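PDB 5T8V: sister chromatid cohesion protein, which probably acts as a cohesin loader that associates with chromatin, this chain being its C-terminal HEAT-repeat fragment. Local coordinates for residues I778-T783 / L843-I848; N731-R736 / E753-A758; D81-L86 / K144-E149; A26-V31 / L87-S92. All coordinates share one frame; numbering follows the deposited sequence.

How the contacts relate
The four contacts form two groups on opposite sides of the centre of an elongated helical chain. Contacts 4 and 3 come first in sequence and lie near the N-terminal end of the model. They share helix 81-96, their segments alternate along the chain, and their centres are about 12 Å apart. Contact 2 follows, joining helices 723-735 and 742-755, and contact 1 comes next on helices 773-786 and 839-852. These two centres are about 13 Å apart, and Thr783 meets Asn731, Leu734 and Trp756 between them. Contacts 1 and 3 have centres about 109 Å apart, so the two groups build separate local cores within one extended HEAT-repeat protein.

Contact 1: residues I778-T783 / L843-I848; sequences ILMVQT and LQVLMI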
loop_
_atom_site.group_PDB
_atom_site.type_symbol
_atom_site.label_atom_id
_atom_site.label_comp_id
_atom_site.label_asym_id
_atom_site.label_seq_id
_atom_site.Cartn_x
_atom_site.Cartn_y
_atom_site.Cartn_z
ATOM N N ILE A 778 23.869 -25.693 12.417
ATOM C CA ILE A 778 23.368 -24.987 13.593
ATOM C C ILE A 778 22.007 -24.373 13.295
ATOM O O ILE A 778 21.067 -24.485 14.091
ATOM C CB ILE A 778 24.382 -23.928 14.065
ATOM C CG1 ILE A 778 25.663 -24.614 14.550
ATOM C CG2 ILE A 778 23.788 -23.084 15.196
ATOM C CD1 ILE A 778 26.790 -23.661 14.909
ATOM N N LEU A 779 21.877 -23.723 12.137
ATOM C CA LEU A 779 20.601 -23.117 11.771
ATOM C C LEU A 779 19.498 -24.163 11.697
ATOM O O LEU A 779 18.348 -23.893 12.070
ATOM C CB LEU A 779 20.729 -22.383 10.437
ATOM C CG LEU A 779 21.570 -21.102 10.433
ATOM C CD1 LEU A 779 21.688 -20.563 9.017
ATOM C CD2 LEU A 779 20.983 -20.044 11.355
ATOM N N MET A 780 19.825 -25.364 11.217
ATOM C CA MET A 780 18.831 -26.432 11.183
ATOM C C MET A 780 18.419 -26.836 12.593
ATOM O O MET A 780 17.225 -26.937 12.898
ATOM C CB MET A 780 19.383 -27.634 10.417
ATOM C CG MET A 780 19.677 -27.346 8.955
ATOM S SD MET A 780 20.207 -28.810 8.054
ATOM C CE MET A 780 18.670 -29.708 7.955
ATOM N N VAL A 781 19.399 -27.063 13.471
ATOM C CA VAL A 781 19.094 -27.455 14.845
ATOM C C VAL A 781 18.192 -26.417 15.500
ATOM O O VAL A 781 17.159 -26.751 16.091
ATOM C CB VAL A 781 20.394 -27.661 15.645
ATOM C CG1 VAL A 781 20.088 -27.969 17.105
ATOM C CG2 VAL A 781 21.216 -28.785 15.039
ATOM N N GLN A 782 18.572 -25.141 15.410
ATOM C CA GLN A 782 17.740 -24.085 15.973
ATOM C C GLN A 782 16.345 -24.102 15.364
ATOM O O GLN A 782 15.348 -23.910 16.071
ATOM C CB GLN A 782 18.395 -22.722 15.753
ATOM C CG GLN A 782 19.506 -22.395 16.740
ATOM C CD GLN A 782 20.028 -20.974 16.591
ATOM O OE1 GLN A 782 21.237 -20.748 16.564
ATOM N NE2 GLN A 782 19.116 -20.008 16.503
ATOM N N THR A 783 16.252 -24.337 14.053
ATOM C CA THR A 783 14.955 -24.290 13.387
ATOM C C THR A 783 14.034 -25.403 13.879
ATOM O O THR A 783 12.854 -25.159 14.152
ATOM C CB THR A 783 15.140 -24.375 11.872
ATOM O OG1 THR A 783 15.992 -23.309 11.433
ATOM C CG2 THR A 783 13.795 -24.269 11.152
ATOM N N LEU A 843 20.544 -34.295 17.914
ATOM C CA LEU A 843 19.945 -35.600 17.682
ATOM C C LEU A 843 18.484 -35.493 17.275
ATOM O O LEU A 843 17.969 -36.410 16.628
ATOM C CB LEU A 843 20.089 -36.466 18.931
ATOM C CG LEU A 843 21.544 -36.779 19.289
ATOM C CD1 LEU A 843 21.630 -37.349 20.686
ATOM C CD2 LEU A 843 22.156 -37.742 18.284
ATOM N N GLN A 844 17.804 -34.399 17.627
ATOM C CA GLN A 844 16.430 -34.237 17.168
ATOM C C GLN A 844 16.352 -34.081 15.653
ATOM O O GLN A 844 15.378 -34.529 15.038
ATOM C CB GLN A 844 15.773 -33.042 17.861
ATOM C CG GLN A 844 15.332 -33.329 19.289
ATOM C CD GLN A 844 14.392 -34.518 19.377
ATOM O OE1 GLN A 844 14.750 -35.570 19.906
ATOM N NE2 GLN A 844 13.185 -34.359 18.844
ATOM N N VAL A 845 17.358 -33.465 15.037
ATOM C CA VAL A 845 17.379 -33.325 13.581
ATOM C C VAL A 845 18.000 -34.552 12.921
ATOM O O VAL A 845 17.540 -34.995 11.863
ATOM C CB VAL A 845 18.105 -32.024 13.169
ATOM C CG1 VAL A 845 19.480 -31.928 13.791
ATOM C CG2 VAL A 845 18.211 -31.916 11.649
ATOM N N LEU A 846 19.045 -35.125 13.525
ATOM C CA LEU A 846 19.571 -36.387 13.015
ATOM C C LEU A 846 18.491 -37.457 12.978
ATOM O O LEU A 846 18.482 -38.306 12.079
ATOM C CB LEU A 846 20.748 -36.854 13.871
ATOM C CG LEU A 846 22.101 -36.206 13.580
ATOM C CD1 LEU A 846 23.122 -36.603 14.634
ATOM C CD2 LEU A 846 22.587 -36.604 12.194
ATOM N N MET A 847 17.572 -37.425 13.943
ATOM C CA MET A 847 16.468 -38.376 13.986
ATOM C C MET A 847 15.641 -38.314 12.706
ATOM O O MET A 847 15.465 -39.320 12.006
ATOM C CB MET A 847 15.607 -38.066 15.212
ATOM C CG MET A 847 14.449 -39.002 15.471
ATOM S SD MET A 847 13.536 -38.428 16.917
ATOM C CE MET A 847 12.309 -39.714 17.102
ATOM N N ILE A 848 15.127 -37.126 12.384
ATOM C CA ILE A 848 14.286 -36.969 11.202
ATOM C C ILE A 848 15.085 -37.193 9.925
ATOM O O ILE A 848 14.530 -37.634 8.910
ATOM C CB ILE A 848 13.604 -35.588 11.215
ATOM C CG1 ILE A 848 14.646 -34.468 11.335
ATOM C CG2 ILE A 848 12.584 -35.533 12.349
ATOM C CD1 ILE A 848 14.066 -33.085 11.530
#
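Val845 of helix 839-852 faces Met780 and Val781 of helix 773-786, a helix-to-helix contact in the HEAT-repeat part of the cohesin loader. The backbones come close here, with Val781 CA and Val845 CA 6.2 Å apart. CB of Val845 points at the opposite helix but stops short of touching it, and its two methyl branches divide the partners between them. CG1 lies between the backbone N and the carbonyl carbon (chi1 53°), which carries it to Val781 CG2 at 3.8 Å. The two valine side chains cross at about a right angle, each using one methyl. CG2, the other branch of Val845, meets the end of Met780, with Met780 CE and Val845 CG2 4.3 Å apart. Met780 is extended through CG and SD, and the turn about its CG-SD bond (chi3 72°) leaves only the terminal methyl to make this looser contact. All three side chains are buried, and the interaction is purely apolar. Neighbouring parts of the fold close round the trio: Met822 of helix 808-824 touches Val845, Pro837 touches Val781, and Trp756 lies against Met780. Leu843 and Met847 turn to another neighbour, helix 878-891, so helix 839-852 has helices 773-786, 808-824 and 878-891 around it. At the far end of segment 778-783, the backbone oxygen Thr783 O accepts a hydrogen bond from the side-chain amide nitrogen Asn731 ND2 of helix 723-735.

Contact 2: residues N731-R736 / E753-A758; sequences NGLLHR and EEIWFA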
loop_
_atom_site.group_PDB
_atom_site.type_symbol
_atom_site.label_atom_id
_atom_site.label_comp_id
_atom_site.label_asym_id
_atom_site.label_seq_id
_atom_site.Cartn_x
_atom_site.Cartn_y
_atom_site.Cartn_z
ATOM N N ASN A 731 11.531 -21.732 9.911
ATOM C CA ASN A 731 10.435 -22.437 10.564
ATOM C C ASN A 731 9.106 -22.129 9.886
ATOM O O ASN A 731 8.297 -23.036 9.656
ATOM C CB ASN A 731 10.380 -22.071 12.046
ATOM C CG ASN A 731 9.456 -22.976 12.833
ATOM O OD1 ASN A 731 8.235 -22.842 12.768
ATOM N ND2 ASN A 731 10.036 -23.909 13.583
ATOM N N GLY A 732 8.864 -20.859 9.550
ATOM C CA GLY A 732 7.640 -20.521 8.835
ATOM C C GLY A 732 7.593 -21.135 7.448
ATOM O O GLY A 732 6.609 -21.781 7.067
ATOM N N LEU A 733 8.658 -20.934 6.668
ATOM C CA LEU A 733 8.748 -21.543 5.345
ATOM C C LEU A 733 8.438 -23.030 5.405
ATOM O O LEU A 733 7.634 -23.543 4.619
ATOM C CB LEU A 733 10.145 -21.318 4.761
ATOM C CG LEU A 733 10.444 -19.923 4.215
ATOM C CD1 LEU A 733 11.939 -19.747 4.000
ATOM C CD2 LEU A 733 9.693 -19.689 2.918
ATOM N N LEU A 734 9.073 -23.741 6.339
ATOM C CA LEU A 734 8.817 -25.170 6.469
ATOM C C LEU A 734 7.361 -25.436 6.824
ATOM O O LEU A 734 6.737 -26.344 6.263
ATOM C CB LEU A 734 9.751 -25.778 7.512
ATOM C CG LEU A 734 11.161 -26.119 7.018
ATOM C CD1 LEU A 734 12.138 -26.302 8.171
ATOM C CD2 LEU A 734 11.129 -27.379 6.162
ATOM N N HIS A 735 6.792 -24.647 7.739
ATOM C CA HIS A 735 5.374 -24.801 8.055
ATOM C C HIS A 735 4.505 -24.648 6.815
ATOM O O HIS A 735 3.403 -25.205 6.759
ATOM C CB HIS A 735 4.948 -23.785 9.114
ATOM C CG HIS A 735 4.872 -24.350 10.497
ATOM N ND1 HIS A 735 5.909 -24.251 11.401
ATOM C CD2 HIS A 735 3.883 -25.023 11.132
ATOM C CE1 HIS A 735 5.560 -24.837 12.533
ATOM N NE2 HIS A 735 4.336 -25.313 12.396
ATOM N N ARG A 736 4.974 -23.903 5.816
ATOM C CA ARG A 736 4.195 -23.662 4.609
ATOM C C ARG A 736 4.376 -24.747 3.551
ATOM O O ARG A 736 3.992 -24.536 2.395
ATOM C CB ARG A 736 4.556 -22.295 4.020
ATOM C CG ARG A 736 4.181 -21.122 4.915
ATOM C CD ARG A 736 2.764 -20.627 4.643
ATOM N NE ARG A 736 1.751 -21.664 4.829
ATOM C CZ ARG A 736 1.174 -21.960 5.990
ATOM N NH1 ARG A 736 1.503 -21.305 7.096
ATOM N NH2 ARG A 736 0.262 -22.920 6.048
ATOM N N GLU A 753 15.117 -25.652 -0.488
ATOM C CA GLU A 753 16.231 -26.289 -1.181
ATOM C C GLU A 753 17.352 -25.294 -1.434
ATOM O O GLU A 753 18.536 -25.643 -1.351
ATOM C CB GLU A 753 15.758 -26.895 -2.505
ATOM C CG GLU A 753 14.648 -27.927 -2.375
ATOM C CD GLU A 753 14.342 -28.630 -3.686
ATOM O OE1 GLU A 753 15.172 -28.550 -4.615
ATOM O OE2 GLU A 753 13.267 -29.257 -3.788
ATOM N N GLU A 754 17.002 -24.045 -1.744
ATOM C CA GLU A 754 18.026 -23.058 -2.071
ATOM C C GLU A 754 18.820 -22.646 -0.834
ATOM O O GLU A 754 20.056 -22.617 -0.862
ATOM C CB GLU A 754 17.383 -21.837 -2.729
ATOM C CG GLU A 754 18.387 -20.795 -3.196
ATOM C CD GLU A 754 17.733 -19.652 -3.942
ATOM O OE1 GLU A 754 16.537 -19.772 -4.286
ATOM O OE2 GLU A 754 18.412 -18.632 -4.182
ATOM N N ILE A 755 18.130 -22.325 0.262
ATOM C CA ILE A 755 18.798 -21.734 1.418
ATOM C C ILE A 755 19.404 -22.765 2.367
ATOM O O ILE A 755 20.331 -22.427 3.117
ATOM C CB ILE A 755 17.835 -20.824 2.206
ATOM C CG1 ILE A 755 16.648 -21.628 2.756
ATOM C CG2 ILE A 755 17.354 -19.679 1.319
ATOM C CD1 ILE A 755 15.713 -20.824 3.646
ATOM N N TRP A 756 18.915 -24.005 2.358
ATOM C CA TRP A 756 19.422 -25.048 3.242
ATOM C C TRP A 756 20.249 -26.099 2.517
ATOM O O TRP A 756 21.340 -26.451 2.976
ATOM C CB TRP A 756 18.258 -25.735 3.973
ATOM C CG TRP A 756 17.854 -25.061 5.251
ATOM C CD1 TRP A 756 18.051 -23.753 5.590
ATOM C CD2 TRP A 756 17.190 -25.668 6.365
ATOM N NE1 TRP A 756 17.546 -23.509 6.843
ATOM C CE2 TRP A 756 17.014 -24.669 7.342
ATOM C CE3 TRP A 756 16.726 -26.959 6.631
ATOM C CZ2 TRP A 756 16.393 -24.921 8.563
ATOM C CZ3 TRP A 756 16.111 -27.207 7.844
ATOM C CH2 TRP A 756 15.951 -26.193 8.795
ATOM N N PHE A 757 19.755 -26.615 1.393
ATOM C CA PHE A 757 20.418 -27.714 0.702
ATOM C C PHE A 757 20.970 -27.266 -0.644
ATOM O O PHE A 757 20.530 -27.747 -1.694
ATOM C CB PHE A 757 19.444 -28.878 0.520
ATOM C CG PHE A 757 18.717 -29.256 1.778
ATOM C CD1 PHE A 757 19.377 -29.910 2.805
ATOM C CD2 PHE A 757 17.375 -28.955 1.936
ATOM C CE1 PHE A 757 18.714 -30.257 3.963
ATOM C CE2 PHE A 757 16.706 -29.301 3.093
ATOM C CZ PHE A 757 17.375 -29.952 4.108
ATOM N N ALA A 758 21.933 -26.351 -0.621
ATOM C CA ALA A 758 22.590 -25.877 -1.828
ATOM C C ALA A 758 24.094 -25.829 -1.606
ATOM O O ALA A 758 24.549 -25.624 -0.477
ATOM C CB ALA A 758 22.085 -24.483 -2.229
#
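Leu734 CD1 reaches the six-membered end of the Trp756 indole obliquely, 3.9 Å from CH2 of Trp756. The leucine and tryptophan side chains cross at about a right angle. In the plane of the indole, Phe757 CZ sits at an edge, while Trp756 CB stands 3.9 Å above one face of the Phe757 ring, displaced toward the rim. The third ring, that of His735, has Asn731 O at its edge and nearly in its plane. His735 ND1 donates to that oxygen over 3.2 Å, from above the carbonyl plane, while the backbone N of His735 bonds to it from the opposite face. Helices 723-735 and 742-755 run in roughly opposite directions, as neighbouring helices of a HEAT-repeat solenoid do, and the contact lies where both are ending. Beside the indole, Leu733 and Ile755 reach toward each other tip to tip, their CD1 methyls 3.9 Å apart. CG1 of Ile755 stands between its backbone N and carbonyl carbon (chi1 62°), and the extended second torsion sends CD1 on to the leucine. Met710 of helix 703-719 covers Leu733, and Met780 and Thr783 of helix 773-786 pack on Trp756.

Contact 3: residues D81-L86 / K144-E149; sequences DDLIYL and KQLYSE
Leu83 and Ile84 of helix 81-96 pack on Leu146 and Gln145, which lie just ahead of a capped helix start: Ser148 OG accepts a hydrogen bond from Ala151 N at the N-cap of helix 149-172. A second polar bond, from Tyr147 OH to Arg141 O, ties Tyr147 to an earlier part of the same loop. Across the contact the closest atoms are carbons. Ile84 CG1 lies 3.7 Å from Gln145 CB, and Ile84 CD1 follows at 4.0 Å from the same CB, the two side chains crossing at a slant. Gln145 bends at its second torsion (chi2 96°), which leads its amide away from the helix and leaves the root of the side chain to do the touching. Deeper in, the CD2 methyl of Leu146 rests against Leu83 CB at 3.9 Å. Leu80 and Arg141 also touch Leu146, whereas Gln145 is exposed, so the contact grades from a buried leucine pair to an open margin. The backbones approach most closely at Ile84 and Leu146, with their CA atoms 6.6 Å apart. A short 3-10 turn, residues 144-146, thus packs on a neighbouring helix before an N-capped helix begins, a loop-to-helix junction within a largely helical repeat fold.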
loop_
_atom_site.group_PDB
_atom_site.type_symbol
_atom_site.label_atom_id
_atom_site.label_comp_id
_atom_site.label_asym_id
_atom_site.label_seq_id
_atom_site.Cartn_x
_atom_site.Cartn_y
_atom_site.Cartn_z
ATOM N N ASP A 81 8.235 74.013 -30.418
ATOM C CA ASP A 81 7.863 74.185 -31.820
ATOM C C ASP A 81 8.557 73.187 -32.738
ATOM O O ASP A 81 7.984 72.788 -33.758
ATOM C CB ASP A 81 8.173 75.615 -32.269
ATOM C CG ASP A 81 6.957 76.522 -32.216
ATOM O OD1 ASP A 81 6.004 76.203 -31.474
ATOM O OD2 ASP A 81 6.956 77.557 -32.916
ATOM N N ASP A 82 9.778 72.769 -32.406
ATOM C CA ASP A 82 10.505 71.823 -33.241
ATOM C C ASP A 82 10.378 70.382 -32.749
ATOM O O ASP A 82 11.061 69.497 -33.273
ATOM C CB ASP A 82 11.980 72.232 -33.358
ATOM C CG ASP A 82 12.726 72.174 -32.038
ATOM O OD1 ASP A 82 12.339 71.387 -31.150
ATOM O OD2 ASP A 82 13.719 72.919 -31.897
ATOM N N LEU A 83 9.525 70.130 -31.755
ATOM C CA LEU A 83 9.114 68.769 -31.430
ATOM C C LEU A 83 7.845 68.380 -32.178
ATOM O O LEU A 83 7.690 67.220 -32.576
ATOM C CB LEU A 83 8.892 68.619 -29.921
ATOM C CG LEU A 83 10.114 68.249 -29.074
ATOM C CD1 LEU A 83 9.785 68.356 -27.593
ATOM C CD2 LEU A 83 10.601 66.846 -29.398
ATOM N N ILE A 84 6.933 69.337 -32.372
ATOM C CA ILE A 84 5.783 69.103 -33.238
ATOM C C ILE A 84 6.250 68.724 -34.636
ATOM O O ILE A 84 5.625 67.900 -35.314
ATOM C CB ILE A 84 4.873 70.347 -33.264
ATOM C CG1 ILE A 84 4.184 70.532 -31.912
ATOM C CG2 ILE A 84 3.821 70.240 -34.371
ATOM C CD1 ILE A 84 4.619 71.775 -31.176
ATOM N N TYR A 85 7.351 69.325 -35.093
ATOM C CA TYR A 85 7.868 69.010 -36.420
ATOM C C TYR A 85 8.384 67.577 -36.478
ATOM O O TYR A 85 8.101 66.847 -37.436
ATOM C CB TYR A 85 8.967 70.003 -36.800
ATOM C CG TYR A 85 9.509 69.824 -38.202
ATOM C CD1 TYR A 85 8.656 69.773 -39.297
ATOM C CD2 TYR A 85 10.875 69.718 -38.432
ATOM C CE1 TYR A 85 9.148 69.612 -40.581
ATOM C CE2 TYR A 85 11.376 69.559 -39.712
ATOM C CZ TYR A 85 10.508 69.507 -40.783
ATOM O OH TYR A 85 11.001 69.349 -42.058
ATOM N N LEU A 86 9.135 67.154 -35.460
ATOM C CA LEU A 86 9.579 65.767 -35.408
ATOM C C LEU A 86 8.388 64.818 -35.383
ATOM O O LEU A 86 8.377 63.802 -36.090
ATOM C CB LEU A 86 10.473 65.549 -34.186
ATOM C CG LEU A 86 11.022 64.134 -33.974
ATOM C CD1 LEU A 86 11.736 63.627 -35.215
ATOM C CD2 LEU A 86 11.963 64.103 -32.777
ATOM N N LYS A 144 -0.340 70.031 -25.163
ATOM C CA LYS A 144 -1.278 69.115 -25.800
ATOM C C LYS A 144 -0.827 68.694 -27.193
ATOM O O LYS A 144 -1.243 67.633 -27.671
ATOM C CB LYS A 144 -2.664 69.757 -25.879
ATOM C CG LYS A 144 -3.224 70.206 -24.536
ATOM C CD LYS A 144 -3.499 69.029 -23.610
ATOM C CE LYS A 144 -4.112 69.491 -22.295
ATOM N NZ LYS A 144 -4.467 68.353 -21.404
ATOM N N GLN A 145 0.013 69.494 -27.854
ATOM C CA GLN A 145 0.466 69.159 -29.198
ATOM C C GLN A 145 1.455 68.000 -29.216
ATOM O O GLN A 145 1.828 67.548 -30.304
ATOM C CB GLN A 145 1.108 70.381 -29.861
ATOM C CG GLN A 145 0.220 71.616 -29.899
ATOM C CD GLN A 145 0.496 72.572 -28.756
ATOM O OE1 GLN A 145 0.827 72.156 -27.646
ATOM N NE2 GLN A 145 0.370 73.866 -29.025
ATOM N N LEU A 146 1.891 67.518 -28.052
ATOM C CA LEU A 146 2.836 66.415 -27.964
ATOM C C LEU A 146 2.160 65.077 -27.712
ATOM O O LEU A 146 2.846 64.051 -27.657
ATOM C CB LEU A 146 3.862 66.690 -26.858
ATOM C CG LEU A 146 4.664 67.988 -26.993
ATOM C CD1 LEU A 146 5.646 68.126 -25.842
ATOM C CD2 LEU A 146 5.396 68.049 -28.329
ATOM N N TYR A 147 0.837 65.059 -27.565
ATOM C CA TYR A 147 0.079 63.835 -27.347
ATOM C C TYR A 147 -0.974 63.711 -28.438
ATOM O O TYR A 147 -1.699 64.671 -28.715
ATOM C CB TYR A 147 -0.585 63.836 -25.968
ATOM C CG TYR A 147 0.390 63.951 -24.818
ATOM C CD1 TYR A 147 0.881 65.188 -24.418
ATOM C CD2 TYR A 147 0.816 62.823 -24.129
ATOM C CE1 TYR A 147 1.771 65.297 -23.367
ATOM C CE2 TYR A 147 1.705 62.922 -23.077
ATOM C CZ TYR A 147 2.179 64.160 -22.700
ATOM O OH TYR A 147 3.064 64.259 -21.651
ATOM N N SER A 148 -1.049 62.535 -29.058
ATOM C CA SER A 148 -2.048 62.268 -30.086
ATOM C C SER A 148 -2.501 60.824 -29.967
ATOM O O SER A 148 -1.677 59.905 -30.022
ATOM C CB SER A 148 -1.494 62.538 -31.489
ATOM O OG SER A 148 -0.652 61.482 -31.915
ATOM N N GLU A 149 -3.811 60.625 -29.804
ATOM C CA GLU A 149 -4.360 59.274 -29.794
ATOM C C GLU A 149 -4.060 58.551 -31.101
ATOM O O GLU A 149 -3.839 57.332 -31.107
ATOM C CB GLU A 149 -5.870 59.334 -29.546
ATOM C CG GLU A 149 -6.407 58.251 -28.621
ATOM C CD GLU A 149 -6.432 56.878 -29.265
ATOM O OE1 GLU A 149 -6.461 56.803 -30.511
ATOM O OE2 GLU A 149 -6.422 55.873 -28.523
#

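Contact 4: residues A26-V31 / L87-S92; sequences AAFQAV and LRLCDS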
loop_
_atom_site.group_PDB
_atom_site.type_symbol
_atom_site.label_atom_id
_atom_site.label_comp_id
_atom_site.label_asym_id
_atom_site.label_seq_id
_atom_site.Cartn_x
_atom_site.Cartn_y
_atom_site.Cartn_z
ATOM N N ALA A 26 20.575 68.785 -37.453
ATOM C CA ALA A 26 21.155 68.017 -38.551
ATOM C C ALA A 26 20.096 67.175 -39.254
ATOM O O ALA A 26 20.114 67.040 -40.485
ATOM C CB ALA A 26 22.285 67.130 -38.031
ATOM N N ALA A 27 19.163 66.602 -38.491
ATOM C CA ALA A 27 18.104 65.801 -39.096
ATOM C C ALA A 27 17.151 66.668 -39.908
ATOM O O ALA A 27 16.781 66.308 -41.032
ATOM C CB ALA A 27 17.341 65.038 -38.014
ATOM N N PHE A 28 16.743 67.816 -39.362
ATOM C CA PHE A 28 15.784 68.657 -40.072
ATOM C C PHE A 28 16.378 69.214 -41.361
ATOM O O PHE A 28 15.720 69.197 -42.409
ATOM C CB PHE A 28 15.302 69.787 -39.161
ATOM C CG PHE A 28 14.505 69.317 -37.970
ATOM C CD1 PHE A 28 14.030 68.015 -37.896
ATOM C CD2 PHE A 28 14.228 70.181 -36.927
ATOM C CE1 PHE A 28 13.300 67.590 -36.808
ATOM C CE2 PHE A 28 13.498 69.758 -35.838
ATOM C CZ PHE A 28 13.034 68.463 -35.778
ATOM N N GLN A 29 17.617 69.708 -41.316
ATOM C CA GLN A 29 18.233 70.185 -42.550
ATOM C C GLN A 29 18.604 69.034 -43.476
ATOM O O GLN A 29 18.739 69.248 -44.686
ATOM C CB GLN A 29 19.458 71.049 -42.241
ATOM C CG GLN A 29 20.598 70.344 -41.531
ATOM C CD GLN A 29 21.586 71.328 -40.923
ATOM O OE1 GLN A 29 21.415 72.543 -41.036
ATOM N NE2 GLN A 29 22.623 70.809 -40.276
ATOM N N ALA A 30 18.758 67.819 -42.941
ATOM C CA ALA A 30 18.864 66.648 -43.804
ATOM C C ALA A 30 17.564 66.418 -44.565
ATOM O O ALA A 30 17.585 66.058 -45.748
ATOM C CB ALA A 30 19.229 65.412 -42.980
ATOM N N VAL A 31 16.422 66.627 -43.905
ATOM C CA VAL A 31 15.139 66.547 -44.598
ATOM C C VAL A 31 15.042 67.644 -45.650
ATOM O O VAL A 31 14.605 67.402 -46.783
ATOM C CB VAL A 31 13.978 66.625 -43.587
ATOM C CG1 VAL A 31 12.635 66.695 -44.304
ATOM C CG2 VAL A 31 14.009 65.427 -42.650
ATOM N N LEU A 87 7.365 65.138 -34.585
ATOM C CA LEU A 87 6.162 64.313 -34.575
ATOM C C LEU A 87 5.481 64.298 -35.939
ATOM O O LEU A 87 4.831 63.308 -36.297
ATOM C CB LEU A 87 5.189 64.808 -33.503
ATOM C CG LEU A 87 5.506 64.395 -32.062
ATOM C CD1 LEU A 87 4.598 65.130 -31.090
ATOM C CD2 LEU A 87 5.369 62.885 -31.873
ATOM N N ARG A 88 5.622 65.375 -36.715
ATOM C CA ARG A 88 5.038 65.391 -38.051
ATOM C C ARG A 88 5.818 64.486 -38.996
ATOM O O ARG A 88 5.220 63.732 -39.772
ATOM C CB ARG A 88 4.991 66.818 -38.594
ATOM C CG ARG A 88 4.007 66.992 -39.742
ATOM C CD ARG A 88 4.268 68.263 -40.542
ATOM N NE ARG A 88 3.182 68.545 -41.478
ATOM C CZ ARG A 88 2.995 67.912 -42.634
ATOM N NH1 ARG A 88 3.820 66.943 -43.012
ATOM N NH2 ARG A 88 1.974 68.245 -43.413
ATOM N N LEU A 89 7.151 64.547 -38.952
ATOM C CA LEU A 89 7.955 63.620 -39.741
ATOM C C LEU A 89 7.614 62.177 -39.392
ATOM O O LEU A 89 7.459 61.329 -40.283
ATOM C CB LEU A 89 9.442 63.889 -39.512
ATOM C CG LEU A 89 9.940 65.299 -39.839
ATOM C CD1 LEU A 89 11.411 65.435 -39.473
ATOM C CD2 LEU A 89 9.723 65.640 -41.308
ATOM N N CYS A 90 7.490 61.881 -38.097
ATOM C CA CYS A 90 7.056 60.553 -37.682
ATOM C C CYS A 90 5.707 60.208 -38.301
ATOM O O CYS A 90 5.515 59.109 -38.835
ATOM C CB CYS A 90 6.984 60.477 -36.155
ATOM S SG CYS A 90 8.581 60.604 -35.314
ATOM N N ASP A 91 4.756 61.145 -38.246
ATOM C CA ASP A 91 3.432 60.874 -38.792
ATOM C C ASP A 91 3.495 60.616 -40.291
ATOM O O ASP A 91 2.683 59.850 -40.822
ATOM C CB ASP A 91 2.489 62.037 -38.490
ATOM C CG ASP A 91 1.045 61.715 -38.823
ATOM O OD1 ASP A 91 0.355 61.126 -37.964
ATOM O OD2 ASP A 91 0.602 62.045 -39.943
ATOM N N SER A 92 4.443 61.241 -40.989
ATOM C CA SER A 92 4.619 60.971 -42.410
ATOM C C SER A 92 5.150 59.560 -42.629
ATOM O O SER A 92 4.620 58.806 -43.457
ATOM C CB SER A 92 5.562 62.005 -43.026
ATOM O OG SER A 92 5.030 63.315 -42.912
#
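Val31 and Leu89 mark the nearest backbone approach, their CA atoms 9.2 Å apart, between helical segments that run in roughly the same sense along helices 9-36 and 81-96. At that spacing side chains must bridge the gap, and Leu89 does most of the work with a single methyl. Its CG lies beside the backbone N (chi1 -58°) and the second torsion is extended, which projects CD1 toward the facing helix. There Leu89 CD1 meets the Phe28 ring obliquely, 3.9 Å from Phe28 CE1 and 4.0 Å from Phe28 CD1. Val31 approaches the same methyl by one branch, its CG2 lying 4.1 Å from Leu89 CD1, and these two side chains slide past each other in opposite directions. The methyl is therefore shared by the phenylalanine ring and a valine branch about one helical turn apart. Leu54 of strand 52-54 touches both Val31 and Leu89, and Tyr85 makes an edge-to-face stack with Phe28. On helix 81-96, Arg88 O accepts from both Ser92 N and Ser92 OG, the hydroxyl bond measuring 3.2 Å and coming from above the carbonyl plane. Ser92 thus has a partner within its own helix. Between the helices, buried hydrocarbon meets hydrocarbon, so the fit here rests on shape and the exclusion of water, with neither charge pairing nor directed polar bonds.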